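Local structure of virulence protein STM3117 (Salmonella enterica subsp. enterica serovar Typhimurium, 3HUH) at residues A[83-87]-A[133-137]; A[121-127]-A[139-143]. The protein promotes the replication of Salmonella inside host macrophages and may take part in the biosynthesis and modification of the cell-wall peptidoglycan. All blocks are in the same frame, centred on the assembly; numbering follows the deposited sequence.

Contact 1 (A[83-87]-A[133-137]); sequences TPGSA and PDGNL
L137 N donates to A87 O at 2.9 Å with an N-H...O angle of 150°, a hydrogen bond between the two loops made where strands 88-93 and 137-142 of the VOC sheet begin to pair in parallel. Just before it, the side chain of N136 enters the bend of G85-A87. With its CG beside its own backbone N (chi1 -65°), the side chain packs against this backbone, its CG lying 3.7 Å from A87 CB and equally far from G85 CA. Upstream, T83 to S86 form a type II turn that S86 holds twice: S86 OG donates to T83 O at 2.7 Å, in the carbonyl plane on a lone pair, and S86 N adds a longer bond to the same oxygen. A water joins the loops by donating to D134 O at 2.8 Å and, weakly, to P84 O. D134 OD1 packs on P84 CB but is hydrogen-bonded to S32 N. S80 of the second subunit donates its hydroxyl to G85 O. The two loops lie against strand 21-31, through A87 on L29 and D134 on V31, while D134 also touches T37 of helix 34-43.

Contact 2 (A[121-127]-A[139-143]); sequences ATGEIMS and EISQY
M126 and Q142 form an antiparallel hydrogen-bonded pair, M126 N to Q142 O at 2.9 Å and Q142 N returning to M126 O at 3.1 Å, although the axes of the two short strand segments lie at 125° rather than 180°. They belong to the closing beta hairpin of a VOC module, in which strands 123-131 and 137-142 are central in a four-stranded sheet. S127 and S141, the next, non-hydrogen-bonded pair, share a face with E139, and their hydroxyls make a directed relay: S141 OG donates to S127 OG at 2.6 Å, which donates to the anti lone pair of E139 OE2 at 2.7 Å. The extended E139 side chain, CG anti to its backbone N, carries the carboxylate alongside S127, and the bond from S127 OG would restrain it. In metal-dependent glyoxalases and extradiol dioxygenases a glutamate on this strand is a metal ligand; E139, packed on H26 of the second subunit, is consistent with such a position. On the other face, Q142 OE1 accepts from I97 N, where helix 97-106 begins. Beyond the strand, Y143 folds back over residues 122-125. Its OH accepts a nearly straight bond from T122 N (3.0 Å, 169°) and is also bonded to D25 of the second subunit. G123 N sits at the ring's edge, while I125 CG2 lies over one face as a CH-pi contact, 3.5 Å from the ring centroid and 6° off its normal.

How the contacts relate
Contact 1 lies in the loops leading into a four-stranded sheet and contact 2 within the strands of its hairpin, their centres 21 Å apart. Both meet strand 137-142: contact 1 as it begins, contact 2 toward its end. Contact 1 is the more interior, its centre about 10 Å from that of the chain against 15 Å. It opens a parallel pairing, relying largely on backbone, a turn and a water. Contact 2 is an antiparallel pairing, with buried serines and a glutamate on one face and the exposed Y143 at its outer end. Each also reaches the second subunit, contact 1 through a loop carbonyl and contact 2 through a phenol hydroxyl.

Contact 1 (A[83-87]-A[133-137])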
ATOM      1  N   THR A  83      -1.505  -1.474 -13.009  1.00 17.26           N
ATOM      2  CA  THR A  83      -2.821  -2.002 -13.318  1.00 18.43           C
ATOM      3  C   THR A  83      -3.953  -1.447 -12.460  1.00 16.93           C
ATOM      4  O   THR A  83      -3.961  -1.612 -11.241  1.00 16.51           O
ATOM      5  CB  THR A  83      -2.815  -3.542 -13.152  1.00 18.89           C
ATOM      6  OG1 THR A  83      -1.765  -4.116 -13.947  1.00 18.11           O
ATOM      7  CG2 THR A  83      -4.161  -4.139 -13.567  1.00 18.94           C
ATOM      8  N   PRO A  84      -4.931  -0.780 -13.089  1.00 17.12           N
ATOM      9  CA  PRO A  84      -6.046  -0.246 -12.298  1.00 17.27           C
ATOM     10  C   PRO A  84      -6.818  -1.430 -11.710  1.00 19.47           C
ATOM     11  O   PRO A  84      -7.007  -2.443 -12.387  1.00 20.13           O
ATOM     12  CB  PRO A  84      -6.876   0.509 -13.336  1.00 18.21           C
ATOM     13  CG  PRO A  84      -5.832   0.989 -14.308  1.00 18.13           C
ATOM     14  CD  PRO A  84      -4.959  -0.247 -14.464  1.00 17.51           C
ATOM     15  N   GLY A  85      -7.239  -1.310 -10.452  1.00 18.06           N
ATOM     16  CA  GLY A  85      -7.989  -2.379  -9.812  1.00 17.71           C
ATOM     17  C   GLY A  85      -7.169  -3.530  -9.250  1.00 18.21           C
ATOM     18  O   GLY A  85      -7.726  -4.562  -8.871  1.00 18.26           O
ATOM     19  N   SER A  86      -5.853  -3.359  -9.179  1.00 17.29           N
ATOM     20  CA  SER A  86      -4.967  -4.402  -8.669  1.00 17.31           C
ATOM     21  C   SER A  86      -4.612  -4.242  -7.189  1.00 18.28           C
ATOM     22  O   SER A  86      -3.907  -5.083  -6.623  1.00 18.82           O
ATOM     23  CB  SER A  86      -3.674  -4.440  -9.493  1.00 17.75           C
ATOM     24  OG  SER A  86      -2.931  -3.238  -9.357  1.00 17.27           O
ATOM     25  N   ALA A  87      -5.093  -3.170  -6.564  1.00 17.37           N
ATOM     26  CA  ALA A  87      -4.801  -2.932  -5.156  1.00 16.05           C
ATOM     27  C   ALA A  87      -5.805  -3.589  -4.215  1.00 16.84           C
ATOM     28  O   ALA A  87      -6.996  -3.697  -4.524  1.00 15.96           O
ATOM     29  CB  ALA A  87      -4.733  -1.432  -4.877  1.00 16.98           C
ATOM     30  N   PRO A 133     -13.559   3.183  -7.543  1.00 19.26           N
ATOM     31  CA  PRO A 133     -13.950   3.263  -8.957  1.00 19.61           C
ATOM     32  C   PRO A 133     -13.259   2.332  -9.945  1.00 20.80           C
ATOM     33  O   PRO A 133     -13.842   1.973 -10.977  1.00 21.23           O
ATOM     34  CB  PRO A 133     -13.712   4.731  -9.287  1.00 20.51           C
ATOM     35  CG  PRO A 133     -14.061   5.404  -8.010  1.00 21.56           C
ATOM     36  CD  PRO A 133     -13.348   4.533  -6.992  1.00 20.45           C
ATOM     37  N   ASP A 134     -12.030   1.931  -9.632  1.00 19.01           N
ATOM     38  CA  ASP A 134     -11.277   1.061 -10.527  1.00 19.40           C
ATOM     39  C   ASP A 134     -11.353  -0.413 -10.154  1.00 17.87           C
ATOM     40  O   ASP A 134     -10.800  -1.258 -10.848  1.00 18.56           O
ATOM     41  CB  ASP A 134      -9.817   1.518 -10.586  1.00 18.22           C
ATOM     42  CG  ASP A 134      -9.656   2.859 -11.283  1.00 20.12           C
ATOM     43  OD1 ASP A 134      -9.477   2.876 -12.521  1.00 19.98           O
ATOM     44  OD2 ASP A 134      -9.734   3.901 -10.596  1.00 20.17           O
ATOM     45  N   GLY A 135     -12.040  -0.723  -9.060  1.00 19.60           N
ATOM     46  CA  GLY A 135     -12.163  -2.110  -8.654  1.00 18.65           C
ATOM     47  C   GLY A 135     -11.197  -2.537  -7.562  1.00 18.63           C
ATOM     48  O   GLY A 135     -11.177  -3.706  -7.173  1.00 19.84           O
ATOM     49  N   ASN A 136     -10.381  -1.606  -7.075  1.00 17.57           N
ATOM     50  CA  ASN A 136      -9.453  -1.936  -6.001  1.00 16.91           C
ATOM     51  C   ASN A 136     -10.292  -2.346  -4.795  1.00 17.69           C
ATOM     52  O   ASN A 136     -11.371  -1.787  -4.555  1.00 17.91           O
ATOM     53  CB  ASN A 136      -8.593  -0.726  -5.624  1.00 15.99           C
ATOM     54  CG  ASN A 136      -7.678  -0.277  -6.755  1.00 15.68           C
ATOM     55  OD1 ASN A 136      -7.608   0.910  -7.076  1.00 18.24           O
ATOM     56  ND2 ASN A 136      -6.968  -1.219  -7.351  1.00 14.03           N
ATOM     57  N   LEU A 137      -9.812  -3.330  -4.044  1.00 16.51           N
ATOM     58  CA  LEU A 137     -10.534  -3.774  -2.859  1.00 17.12           C
ATOM     59  C   LEU A 137     -10.083  -2.920  -1.682  1.00 17.12           C
ATOM     60  O   LEU A 137      -8.883  -2.816  -1.398  1.00 19.16           O
ATOM     61  CB  LEU A 137     -10.251  -5.247  -2.572  1.00 15.78           C
ATOM     62  CG  LEU A 137     -11.023  -5.840  -1.387  1.00 17.95           C
ATOM     63  CD1 LEU A 137     -12.522  -5.854  -1.689  1.00 20.13           C
ATOM     64  CD2 LEU A 137     -10.518  -7.241  -1.109  1.00 18.06           C
TER
HETATM   65  O   HOH W   1     -10.174  -1.671 -13.536  1.00 37.47           O

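Contact 2 (A[121-127]-A[139-143])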
ATOM      1  N   ALA A 121      -2.621  -6.442  11.570  1.00 20.50           N
ATOM      2  CA  ALA A 121      -1.184  -6.560  11.766  1.00 23.19           C
ATOM      3  C   ALA A 121      -0.826  -6.802  13.236  1.00 23.24           C
ATOM      4  O   ALA A 121       0.102  -7.553  13.538  1.00 24.51           O
ATOM      5  CB  ALA A 121      -0.489  -5.298  11.267  1.00 22.71           C
ATOM      6  N   THR A 122      -1.567  -6.177  14.144  1.00 24.29           N
ATOM      7  CA  THR A 122      -1.287  -6.303  15.573  1.00 25.08           C
ATOM      8  C   THR A 122      -2.444  -6.836  16.410  1.00 26.10           C
ATOM      9  O   THR A 122      -2.483  -6.615  17.621  1.00 27.39           O
ATOM     10  CB  THR A 122      -0.872  -4.950  16.175  1.00 25.02           C
ATOM     11  OG1 THR A 122      -1.946  -4.011  16.021  1.00 25.16           O
ATOM     12  CG2 THR A 122       0.384  -4.421  15.491  1.00 25.82           C
ATOM     13  N   GLY A 123      -3.383  -7.532  15.779  1.00 25.68           N
ATOM     14  CA  GLY A 123      -4.506  -8.068  16.525  1.00 26.04           C
ATOM     15  C   GLY A 123      -5.745  -8.263  15.676  1.00 27.00           C
ATOM     16  O   GLY A 123      -5.703  -8.096  14.457  1.00 26.60           O
ATOM     17  N   GLU A 124      -6.853  -8.615  16.319  1.00 25.54           N
ATOM     18  CA  GLU A 124      -8.102  -8.841  15.604  1.00 26.27           C
ATOM     19  C   GLU A 124      -8.788  -7.527  15.234  1.00 25.61           C
ATOM     20  O   GLU A 124      -8.757  -6.549  15.989  1.00 24.40           O
ATOM     21  CB  GLU A 124      -9.045  -9.709  16.452  1.00 28.95           C
ATOM     22  CG  GLU A 124     -10.323 -10.139  15.734  1.00 34.13           C
ATOM     23  CD  GLU A 124     -11.203 -11.054  16.579  1.00 38.24           C
ATOM     24  OE1 GLU A 124     -11.589 -10.645  17.698  1.00 39.16           O
ATOM     25  OE2 GLU A 124     -11.512 -12.179  16.123  1.00 39.13           O
ATOM     26  N   ILE A 125      -9.394  -7.508  14.052  1.00 22.87           N
ATOM     27  CA  ILE A 125     -10.103  -6.328  13.574  1.00 22.28           C
ATOM     28  C   ILE A 125     -11.457  -6.733  12.993  1.00 22.50           C
ATOM     29  O   ILE A 125     -11.664  -7.894  12.634  1.00 22.36           O
ATOM     30  CB  ILE A 125      -9.301  -5.600  12.456  1.00 20.93           C
ATOM     31  CG1 ILE A 125      -9.091  -6.543  11.265  1.00 20.63           C
ATOM     32  CG2 ILE A 125      -7.961  -5.112  13.000  1.00 20.66           C
ATOM     33  CD1 ILE A 125      -8.274  -5.928  10.117  1.00 20.67           C
ATOM     34  N   MET A 126     -12.382  -5.781  12.925  1.00 20.17           N
ATOM     35  CA  MET A 126     -13.692  -6.030  12.320  1.00 20.87           C
ATOM     36  C   MET A 126     -13.589  -5.274  11.005  1.00 19.42           C
ATOM     37  O   MET A 126     -13.338  -4.072  11.002  1.00 19.86           O
ATOM     38  CB  MET A 126     -14.831  -5.455  13.163  1.00 21.24           C
ATOM     39  CG  MET A 126     -16.237  -5.855  12.661  1.00 21.88           C
ATOM     40  SD  MET A 126     -16.577  -7.659  12.697  1.00 21.08           S
ATOM     41  CE  MET A 126     -15.716  -8.076  14.140  1.00 18.71           C
ATOM     42  N   SER A 127     -13.782  -5.977   9.894  1.00 18.89           N
ATOM     43  CA  SER A 127     -13.638  -5.358   8.581  1.00 18.27           C
ATOM     44  C   SER A 127     -14.880  -5.297   7.714  1.00 19.01           C
ATOM     45  O   SER A 127     -15.729  -6.185   7.748  1.00 18.65           O
ATOM     46  CB  SER A 127     -12.564  -6.092   7.776  1.00 18.73           C
ATOM     47  OG  SER A 127     -11.313  -6.099   8.433  1.00 19.94           O
ATOM     48  N   GLU A 139     -10.532  -2.421   2.329  1.00 16.54           N
ATOM     49  CA  GLU A 139     -10.951  -3.020   3.585  1.00 17.23           C
ATOM     50  C   GLU A 139     -10.853  -1.926   4.644  1.00 16.84           C
ATOM     51  O   GLU A 139      -9.769  -1.408   4.902  1.00 17.86           O
ATOM     52  CB  GLU A 139     -10.012  -4.191   3.925  1.00 18.53           C
ATOM     53  CG  GLU A 139     -10.371  -4.986   5.182  1.00 19.57           C
ATOM     54  CD  GLU A 139      -9.357  -6.084   5.506  1.00 22.12           C
ATOM     55  OE1 GLU A 139      -8.448  -6.329   4.682  1.00 23.31           O
ATOM     56  OE2 GLU A 139      -9.468  -6.711   6.588  1.00 20.50           O
ATOM     57  N   ILE A 140     -11.986  -1.550   5.228  1.00 16.52           N
ATOM     58  CA  ILE A 140     -12.001  -0.525   6.274  1.00 17.35           C
ATOM     59  C   ILE A 140     -12.218  -1.281   7.580  1.00 18.45           C
ATOM     60  O   ILE A 140     -13.218  -1.992   7.740  1.00 17.90           O
ATOM     61  CB  ILE A 140     -13.121   0.503   6.042  1.00 18.05           C
ATOM     62  CG1 ILE A 140     -12.919   1.174   4.679  1.00 19.35           C
ATOM     63  CG2 ILE A 140     -13.086   1.561   7.130  1.00 17.79           C
ATOM     64  CD1 ILE A 140     -14.090   1.998   4.202  1.00 19.86           C
ATOM     65  N   SER A 141     -11.290  -1.123   8.519  1.00 16.70           N
ATOM     66  CA  SER A 141     -11.362  -1.883   9.760  1.00 17.32           C
ATOM     67  C   SER A 141     -11.123  -1.134  11.064  1.00 18.52           C
ATOM     68  O   SER A 141     -10.439  -0.119  11.102  1.00 19.92           O
ATOM     69  CB  SER A 141     -10.357  -3.036   9.674  1.00 17.87           C
ATOM     70  OG  SER A 141     -10.371  -3.623   8.382  1.00 16.76           O
ATOM     71  N   GLN A 142     -11.696  -1.664  12.140  1.00 19.65           N
ATOM     72  CA  GLN A 142     -11.518  -1.097  13.469  1.00 21.36           C
ATOM     73  C   GLN A 142     -10.971  -2.209  14.354  1.00 22.96           C
ATOM     74  O   GLN A 142     -11.462  -3.343  14.307  1.00 22.65           O
ATOM     75  CB  GLN A 142     -12.850  -0.602  14.041  1.00 22.73           C
ATOM     76  CG  GLN A 142     -12.753  -0.170  15.497  1.00 25.56           C
ATOM     77  CD  GLN A 142     -14.083   0.274  16.062  1.00 26.88           C
ATOM     78  OE1 GLN A 142     -15.123  -0.319  15.774  1.00 26.62           O
ATOM     79  NE2 GLN A 142     -14.057   1.316  16.885  1.00 28.73           N
ATOM     80  N   TYR A 143      -9.951  -1.901  15.147  1.00 23.31           N
ATOM     81  CA  TYR A 143      -9.381  -2.907  16.034  1.00 24.32           C
ATOM     82  C   TYR A 143     -10.340  -3.227  17.172  1.00 24.70           C
ATOM     83  O   TYR A 143     -10.982  -2.279  17.675  1.00 25.01           O
ATOM     84  CB  TYR A 143      -8.043  -2.429  16.610  1.00 24.67           C
ATOM     85  CG  TYR A 143      -6.852  -2.868  15.793  1.00 23.61           C
ATOM     86  CD1 TYR A 143      -6.363  -2.081  14.753  1.00 21.99           C
ATOM     87  CD2 TYR A 143      -6.250  -4.103  16.025  1.00 22.66           C
ATOM     88  CE1 TYR A 143      -5.302  -2.521  13.957  1.00 22.58           C
ATOM     89  CE2 TYR A 143      -5.194  -4.552  15.241  1.00 23.10           C
ATOM     90  CZ  TYR A 143      -4.728  -3.755  14.209  1.00 22.25           C
ATOM     91  OH  TYR A 143      -3.692  -4.210  13.435  1.00 22.81           O
TER